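Local coordinates for protein vacuolar aminopeptidase 1 (Saccharomyces cerevisiae, PDB 5JGF) that removes amino acids, preferably neutral or hydrophobic ones, from the N-termini of peptides in the yeast vacuole as a dodecameric zinc aminopeptidase, at residues H254-A258 against P259-D263; V116-G120 against G121-E125; V153-P157 against L158-R162. All blocks are in the same frame, centred on the assembly; numbering follows the deposited sequence.

Interaction 1. Residues H254-A258 against P259-D263. With ZN (zinc ion), chain K; ZN (zinc ion), chain L.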
loop_
_atom_site.group_PDB
_atom_site.type_symbol
_atom_site.label_atom_id
_atom_site.label_comp_id
_atom_site.label_asym_id
_atom_site.label_seq_id
_atom_site.Cartn_x
_atom_site.Cartn_y
_atom_site.Cartn_z
ATOM N N HIS D 254 38.615 31.930 -4.248
ATOM C CA HIS D 254 37.464 32.673 -3.737
ATOM C C HIS D 254 36.873 32.058 -2.473
ATOM O O HIS D 254 36.059 32.691 -1.800
ATOM C CB HIS D 254 36.350 32.705 -4.785
ATOM C CG HIS D 254 36.716 33.427 -6.041
ATOM N ND1 HIS D 254 36.451 32.916 -7.294
ATOM C CD2 HIS D 254 37.303 34.631 -6.241
ATOM C CE1 HIS D 254 36.858 33.775 -8.212
ATOM N NE2 HIS D 254 37.378 34.824 -7.599
ATOM N N PHE D 255 37.279 30.832 -2.158
ATOM C CA PHE D 255 36.730 30.122 -1.006
ATOM C C PHE D 255 37.703 29.732 0.093
ATOM O O PHE D 255 38.917 29.698 -0.100
ATOM C CB PHE D 255 36.040 28.838 -1.479
ATOM C CG PHE D 255 34.939 29.069 -2.470
ATOM C CD1 PHE D 255 33.749 29.670 -2.079
ATOM C CD2 PHE D 255 35.093 28.683 -3.800
ATOM C CE1 PHE D 255 32.725 29.886 -2.999
ATOM C CE2 PHE D 255 34.073 28.894 -4.728
ATOM C CZ PHE D 255 32.890 29.496 -4.326
ATOM N N LEU D 256 37.124 29.411 1.246
ATOM C CA LEU D 256 37.864 28.954 2.412
ATOM C C LEU D 256 37.104 27.713 2.874
ATOM O O LEU D 256 35.912 27.790 3.177
ATOM C CB LEU D 256 37.868 30.023 3.515
ATOM C CG LEU D 256 38.675 29.735 4.794
ATOM C CD1 LEU D 256 38.970 31.039 5.519
ATOM C CD2 LEU D 256 37.905 28.793 5.708
ATOM N N PHE D 257 37.786 26.570 2.883
ATOM C CA PHE D 257 37.181 25.311 3.305
ATOM C C PHE D 257 37.748 24.982 4.678
ATOM O O PHE D 257 38.962 24.992 4.869
ATOM C CB PHE D 257 37.538 24.171 2.340
ATOM C CG PHE D 257 37.262 24.475 0.887
ATOM C CD1 PHE D 257 36.167 25.245 0.511
ATOM C CD2 PHE D 257 38.075 23.939 -0.108
ATOM C CE1 PHE D 257 35.882 25.475 -0.836
ATOM C CE2 PHE D 257 37.798 24.162 -1.460
ATOM C CZ PHE D 257 36.700 24.929 -1.823
ATOM N N ALA D 258 36.878 24.686 5.631
ATOM C CA ALA D 258 37.347 24.373 6.972
ATOM C C ALA D 258 36.240 23.783 7.815
ATOM O O ALA D 258 35.057 23.999 7.550
ATOM C CB ALA D 258 37.890 25.643 7.652
ATOM N N PRO D 259 36.614 23.028 8.854
ATOM C CA PRO D 259 35.614 22.421 9.727
ATOM C C PRO D 259 35.185 23.375 10.832
ATOM O O PRO D 259 35.865 24.365 11.118
ATOM C CB PRO D 259 36.348 21.218 10.295
ATOM C CG PRO D 259 37.745 21.776 10.481
ATOM C CD PRO D 259 37.965 22.518 9.167
ATOM N N ARG D 260 34.033 23.074 11.422
ATOM C CA ARG D 260 33.505 23.823 12.552
ATOM C C ARG D 260 33.326 25.336 12.366
ATOM O O ARG D 260 33.556 26.107 13.296
ATOM C CB ARG D 260 34.398 23.521 13.767
ATOM C CG ARG D 260 34.661 22.007 13.947
ATOM C CD ARG D 260 35.633 21.672 15.085
ATOM N NE ARG D 260 37.016 22.080 14.825
ATOM C CZ ARG D 260 37.917 21.358 14.162
ATOM N NH1 ARG D 260 39.148 21.831 13.991
ATOM N NH2 ARG D 260 37.606 20.162 13.677
ATOM N N LEU D 261 32.898 25.757 11.175
ATOM C CA LEU D 261 32.671 27.179 10.903
ATOM C C LEU D 261 31.512 27.733 11.744
ATOM O O LEU D 261 31.544 28.870 12.194
ATOM C CB LEU D 261 32.387 27.402 9.410
ATOM C CG LEU D 261 33.498 27.105 8.399
ATOM C CD1 LEU D 261 33.048 27.555 7.014
ATOM C CD2 LEU D 261 34.775 27.846 8.798
ATOM N N ASP D 262 30.484 26.921 11.943
ATOM C CA ASP D 262 29.326 27.305 12.738
ATOM C C ASP D 262 29.633 26.961 14.202
ATOM O O ASP D 262 29.715 25.781 14.533
ATOM C CB ASP D 262 28.122 26.478 12.255
ATOM C CG ASP D 262 26.843 26.751 13.033
ATOM O OD1 ASP D 262 26.825 27.640 13.900
ATOM O OD2 ASP D 262 25.824 26.079 12.752
ATOM N N ASP D 263 29.845 27.944 15.083
ATOM C CA ASP D 263 29.792 29.385 14.799
ATOM C C ASP D 263 31.135 30.052 15.174
ATOM O O ASP D 263 31.180 31.211 15.581
ATOM C CB ASP D 263 28.619 29.989 15.608
ATOM C CG ASP D 263 28.391 31.476 15.345
ATOM O OD1 ASP D 263 28.613 31.936 14.207
ATOM O OD2 ASP D 263 27.963 32.198 16.277
HETATM ZN ZN ZN K . 25.228 28.450 14.762
HETATM ZN ZN ZN L . 24.605 25.210 14.098
HETATM O O HOH W 1 24.141 28.718 12.620
HETATM O O HOH W 2 23.965 26.895 15.177
#
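The turn joining strand 255-258 to the dinuclear zinc site of this M18 aminopeptidase is packed in part by Leu261, which folds back over Ala258 and towards Leu256. CG of Leu261 lies beside its own backbone N (chi1 -65°), and from there the branch CD2 comes down on Ala258, 4.0 Å from its CB. The same methyl approaches Leu256 more loosely, Leu261 CD2 and Leu256 CD2 lying 4.5 Å apart. CG of Leu261 also packs against the carbonyl oxygen of Ala258. Helix 7-21 closes this apolar patch, with Phe15 meeting both leucines. With an alanine here the CD2 contacts are gone, which is likely to open a gap between Ala258, Leu256 and Phe15. Farther round the turn, Pro259 CG lies over one face of the Arg260 guanidinium, offset toward its rim, while NH1 and NH2 bond to the backbone oxygens of Ile19 and Asp242. One residue after Leu261, Asp262 bridges the metals: OD1 binds one zinc at 2.0 Å and OD2 the other, also at 2.0 Å, and water 2 spans the same pair. His91 and Asp344 also bind the zinc held by OD1, Glu299 and His438 the one held by OD2. The peptide leading to Asp263 is cis. An apolar turn thus leads into a carboxylate whose oxygens are divided between two metals, so that it could not turn without losing a metal bond.

Interaction 2. Residues V116-G120 against G121-E125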
loop_
_atom_site.group_PDB
_atom_site.type_symbol
_atom_site.label_atom_id
_atom_site.label_comp_id
_atom_site.label_asym_id
_atom_site.label_seq_id
_atom_site.Cartn_x
_atom_site.Cartn_y
_atom_site.Cartn_z
ATOM N N VAL D 116 31.140 6.214 21.557
ATOM C CA VAL D 116 30.958 7.659 21.488
ATOM C C VAL D 116 29.497 8.026 21.264
ATOM O O VAL D 116 28.666 7.163 20.978
ATOM C CB VAL D 116 31.792 8.271 20.333
ATOM C CG1 VAL D 116 33.269 7.951 20.527
ATOM C CG2 VAL D 116 31.310 7.723 18.992
ATOM N N ALA D 117 29.196 9.314 21.386
ATOM C CA ALA D 117 27.839 9.811 21.192
ATOM C C ALA D 117 27.891 11.099 20.379
ATOM O O ALA D 117 28.871 11.846 20.438
ATOM C CB ALA D 117 27.176 10.069 22.540
ATOM N N PRO D 118 26.836 11.379 19.604
ATOM C CA PRO D 118 26.827 12.600 18.799
ATOM C C PRO D 118 26.456 13.832 19.619
ATOM O O PRO D 118 25.614 13.762 20.511
ATOM C CB PRO D 118 25.776 12.294 17.739
ATOM C CG PRO D 118 24.753 11.519 18.533
ATOM C CD PRO D 118 25.608 10.588 19.386
ATOM N N TYR D 119 27.116 14.948 19.329
ATOM C CA TYR D 119 26.813 16.222 19.973
ATOM C C TYR D 119 26.208 16.983 18.799
ATOM O O TYR D 119 26.927 17.473 17.932
ATOM C CB TYR D 119 28.087 16.930 20.454
ATOM C CG TYR D 119 27.812 18.311 21.017
ATOM C CD1 TYR D 119 27.310 18.474 22.309
ATOM C CD2 TYR D 119 28.002 19.452 20.234
ATOM C CE1 TYR D 119 27.001 19.745 22.809
ATOM C CE2 TYR D 119 27.694 20.724 20.722
ATOM C CZ TYR D 119 27.196 20.863 22.009
ATOM O OH TYR D 119 26.900 22.117 22.491
ATOM N N GLY D 120 24.885 17.073 18.757
ATOM C CA GLY D 120 24.255 17.718 17.624
ATOM C C GLY D 120 24.102 16.643 16.555
ATOM O O GLY D 120 24.330 15.460 16.836
ATOM N N GLY D 121 23.750 17.037 15.334
ATOM C CA GLY D 121 23.546 16.067 14.267
ATOM C C GLY D 121 24.762 15.508 13.548
ATOM O O GLY D 121 24.921 15.710 12.345
ATOM N N THR D 122 25.620 14.795 14.270
ATOM C CA THR D 122 26.811 14.210 13.662
ATOM C C THR D 122 26.650 12.699 13.496
ATOM O O THR D 122 25.543 12.171 13.606
ATOM C CB THR D 122 28.069 14.493 14.510
ATOM O OG1 THR D 122 27.898 13.940 15.820
ATOM C CG2 THR D 122 28.305 16.001 14.624
ATOM N N LEU D 123 27.755 12.008 13.234
ATOM C CA LEU D 123 27.728 10.558 13.041
ATOM C C LEU D 123 26.820 10.164 11.883
ATOM O O LEU D 123 26.110 9.156 11.941
ATOM C CB LEU D 123 27.279 9.840 14.320
ATOM C CG LEU D 123 28.236 9.950 15.511
ATOM C CD1 LEU D 123 27.672 9.179 16.693
ATOM C CD2 LEU D 123 29.608 9.409 15.128
ATOM N N ASN D 124 26.832 10.978 10.833
ATOM C CA ASN D 124 26.047 10.688 9.643
ATOM C C ASN D 124 27.041 10.368 8.534
ATOM O O ASN D 124 28.228 10.168 8.799
ATOM C CB ASN D 124 25.168 11.880 9.248
ATOM C CG ASN D 124 25.933 13.181 9.209
ATOM O OD1 ASN D 124 27.114 13.214 8.865
ATOM N ND2 ASN D 124 25.257 14.272 9.546
ATOM N N GLU D 125 26.575 10.331 7.294
ATOM C CA GLU D 125 27.468 9.998 6.200
ATOM C C GLU D 125 28.617 10.972 5.964
ATOM O O GLU D 125 29.660 10.580 5.445
ATOM C CB GLU D 125 26.654 9.779 4.924
ATOM C CG GLU D 125 26.106 8.354 4.853
ATOM C CD GLU D 125 24.913 8.211 3.937
ATOM O OE1 GLU D 125 23.807 8.644 4.331
ATOM O OE2 GLU D 125 25.084 7.663 2.826
#
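Leu123 turns back upon Pro118 where the chain leaves strand 112-119 through an inverse gamma turn centred on Gly121. Its CB points toward the strand but stops short of it. The next atom, CG, stands beside the backbone N (chi1 -66°) and comes to 4.1 Å from Pro118 CB. At the tip, CD1 makes the closest approach, lying 3.7 Å from Pro118 CD; the two side chains cross at about a right angle. This methyl also brushes the backbone of Ala117. Val97 of the adjoining strand 96-99 and Thr184 pack on the same leucine, and Asn407 of a neighbouring subunit touches both Leu123 and Pro118.

Thr122 also meets the proline, at CB. Its OG1 is set between the backbone N and the carbonyl carbon (chi1 60°) and comes within 3.3 Å of Pro118 CB, while the hydroxyl's hydrogen-bond partner is the carbonyl oxygen of Thr96; CG2 meets Tyr119 O. One side chain thus packs on the strand the chain leaves and hydrogen-bonds to strand 96-99. Tyr119 points away, its OH bonded to Asp93 and Asn297 near the zinc ligand Glu299. At Gly120 the backbone adopts angles at which a CB would press on the preceding carbonyl oxygen. The bond that closes the gamma turn meets its acceptor steeply: Thr122 N reaches Gly120 O at 2.9 Å from above the carbonyl plane, with a C=O...N angle of only 96°.

Interaction 3. Residues V153-P157 against L158-R162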
loop_
_atom_site.group_PDB
_atom_site.type_symbol
_atom_site.label_atom_id
_atom_site.label_comp_id
_atom_site.label_asym_id
_atom_site.label_seq_id
_atom_site.Cartn_x
_atom_site.Cartn_y
_atom_site.Cartn_z
ATOM N N VAL D 153 44.158 18.561 26.005
ATOM C CA VAL D 153 44.968 17.708 25.144
ATOM C C VAL D 153 44.435 17.750 23.715
ATOM O O VAL D 153 43.281 18.111 23.486
ATOM C CB VAL D 153 44.993 16.254 25.660
ATOM C CG1 VAL D 153 45.705 16.202 27.010
ATOM C CG2 VAL D 153 43.571 15.719 25.794
ATOM N N ASP D 154 45.281 17.380 22.761
ATOM C CA ASP D 154 44.913 17.413 21.351
ATOM C C ASP D 154 45.874 16.509 20.583
ATOM O O ASP D 154 47.084 16.732 20.597
ATOM C CB ASP D 154 45.022 18.857 20.856
ATOM C CG ASP D 154 44.724 19.003 19.382
ATOM O OD1 ASP D 154 44.959 20.110 18.846
ATOM O OD2 ASP D 154 44.255 18.030 18.759
ATOM N N SER D 155 45.341 15.493 19.910
ATOM C CA SER D 155 46.181 14.554 19.166
ATOM C C SER D 155 46.681 15.086 17.828
ATOM O O SER D 155 47.624 14.539 17.257
ATOM C CB SER D 155 45.429 13.237 18.928
ATOM O OG SER D 155 44.405 13.400 17.959
ATOM N N THR D 156 46.046 16.141 17.324
ATOM C CA THR D 156 46.429 16.728 16.041
ATOM C C THR D 156 47.950 16.823 15.929
ATOM O O THR D 156 48.616 17.274 16.858
ATOM C CB THR D 156 45.830 18.139 15.888
ATOM O OG1 THR D 156 44.412 18.076 16.099
ATOM C CG2 THR D 156 46.107 18.695 14.497
ATOM N N PRO D 157 48.521 16.436 14.774
ATOM C CA PRO D 157 47.903 15.937 13.540
ATOM C C PRO D 157 47.537 14.452 13.493
ATOM O O PRO D 157 47.043 13.974 12.473
ATOM C CB PRO D 157 48.947 16.278 12.493
ATOM C CG PRO D 157 50.217 15.931 13.229
ATOM C CD PRO D 157 49.983 16.568 14.597
ATOM N N LEU D 158 47.776 13.717 14.569
ATOM C CA LEU D 158 47.463 12.292 14.558
ATOM C C LEU D 158 45.971 11.980 14.597
ATOM O O LEU D 158 45.277 12.346 15.547
ATOM C CB LEU D 158 48.138 11.575 15.738
ATOM C CG LEU D 158 47.812 10.076 15.854
ATOM C CD1 LEU D 158 48.396 9.328 14.659
ATOM C CD2 LEU D 158 48.369 9.511 17.149
ATOM N N PRO D 159 45.451 11.324 13.546
ATOM C CA PRO D 159 44.028 10.977 13.538
ATOM C C PRO D 159 43.956 9.600 14.196
ATOM O O PRO D 159 44.305 8.589 13.584
ATOM C CB PRO D 159 43.685 10.950 12.052
ATOM C CG PRO D 159 44.949 10.452 11.426
ATOM C CD PRO D 159 46.049 11.155 12.206
ATOM N N VAL D 160 43.534 9.568 15.455
ATOM C CA VAL D 160 43.456 8.316 16.204
ATOM C C VAL D 160 42.255 7.441 15.851
ATOM O O VAL D 160 42.278 6.235 16.088
ATOM C CB VAL D 160 43.421 8.578 17.736
ATOM C CG1 VAL D 160 44.624 9.430 18.155
ATOM C CG2 VAL D 160 42.113 9.273 18.126
ATOM N N CYS D 161 41.215 8.056 15.288
ATOM C CA CYS D 161 39.981 7.351 14.936
ATOM C C CYS D 161 39.527 7.612 13.509
ATOM O O CYS D 161 39.970 8.555 12.858
ATOM C CB CYS D 161 38.836 7.774 15.879
ATOM S SG CYS D 161 39.032 7.218 17.567
ATOM N N ARG D 162 38.621 6.760 13.046
ATOM C CA ARG D 162 38.032 6.865 11.720
ATOM C C ARG D 162 36.816 5.946 11.724
ATOM O O ARG D 162 36.907 4.804 12.173
ATOM C CB ARG D 162 39.033 6.423 10.645
ATOM C CG ARG D 162 38.479 6.412 9.216
ATOM C CD ARG D 162 39.576 6.056 8.207
ATOM N NE ARG D 162 39.096 5.956 6.827
ATOM C CZ ARG D 162 38.317 4.978 6.374
ATOM N NH1 ARG D 162 37.923 4.007 7.188
ATOM N NH2 ARG D 162 37.936 4.964 5.104
#
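Ser155 and Leu158 face each other across a tight reversal, each using a different part of itself to hold the other. The serine CB points toward 158-162, and OG, placed between its backbone N and carbonyl carbon (chi1 72°), donates to Leu158 O at 2.8 Å. It meets that oxygen almost head-on, with a C=O...OG angle of 164°. In return Leu158 N donates to Ser155 O, also at 2.8 Å, but from above the carbonyl plane. The leucine side chain leaves across the direction of the serine, its CB sitting 3.4 Å from Ser155 O. Val160 approaches from a third direction, laying CG1 alongside Ser155 CB at 4.0 Å.

The cis peptide between Thr156 and Pro157, together with the bond from Leu158 N to Ser155 O, makes residues 155-158 a type VI beta turn at the end of strand 149-154. Overlapping its start is an Asx turn, in which Asp154 OD2 takes two donors. Thr156 OG1 comes to Asp154 OD2 on its syn side, 2.7 Å away and close to the carboxylate plane, whereas Thr156 N arrives at the same OD2 from well above the plane, at 3.0 Å. Two donors from different directions probably limit the carboxylate's rotation.

Ser155 OG is also bonded to the backbone N of Ile134, so one hydroxyl links the turn to strand 132-140. Farther on, Val160 and Cys161 both face Leu132 in a classic beta bulge. Pro159 sets its CD 3.0 Å from Pro157 O and packs on Phe257 of a neighbouring subunit. Arg162 makes a salt bridge with Asp129 and reaches Arg441 O and Ser436 OG of that same subunit.

All three interactions are turns at the end of a strand, yet each is held by chemistry suited to its place. Interaction 1 is buried and apolar, and leads straight into the metal centre. Interaction 2 is also largely buried, mixing apolar packing with one bent backbone hydrogen bond, and lies beside that centre, with its nearest atoms about 8 Å from those of interaction 1. Interaction 3, partly buried and away from the annotated sites, depends on polar bonds. Segments 116-125 and 153-162 reach the same antiparallel sheet of six strands, whereas strand 255-258 belongs to a separate three-stranded one. Interactions 1 and 3 touch the same neighbouring subunit; interaction 2 packs chiefly on a different one.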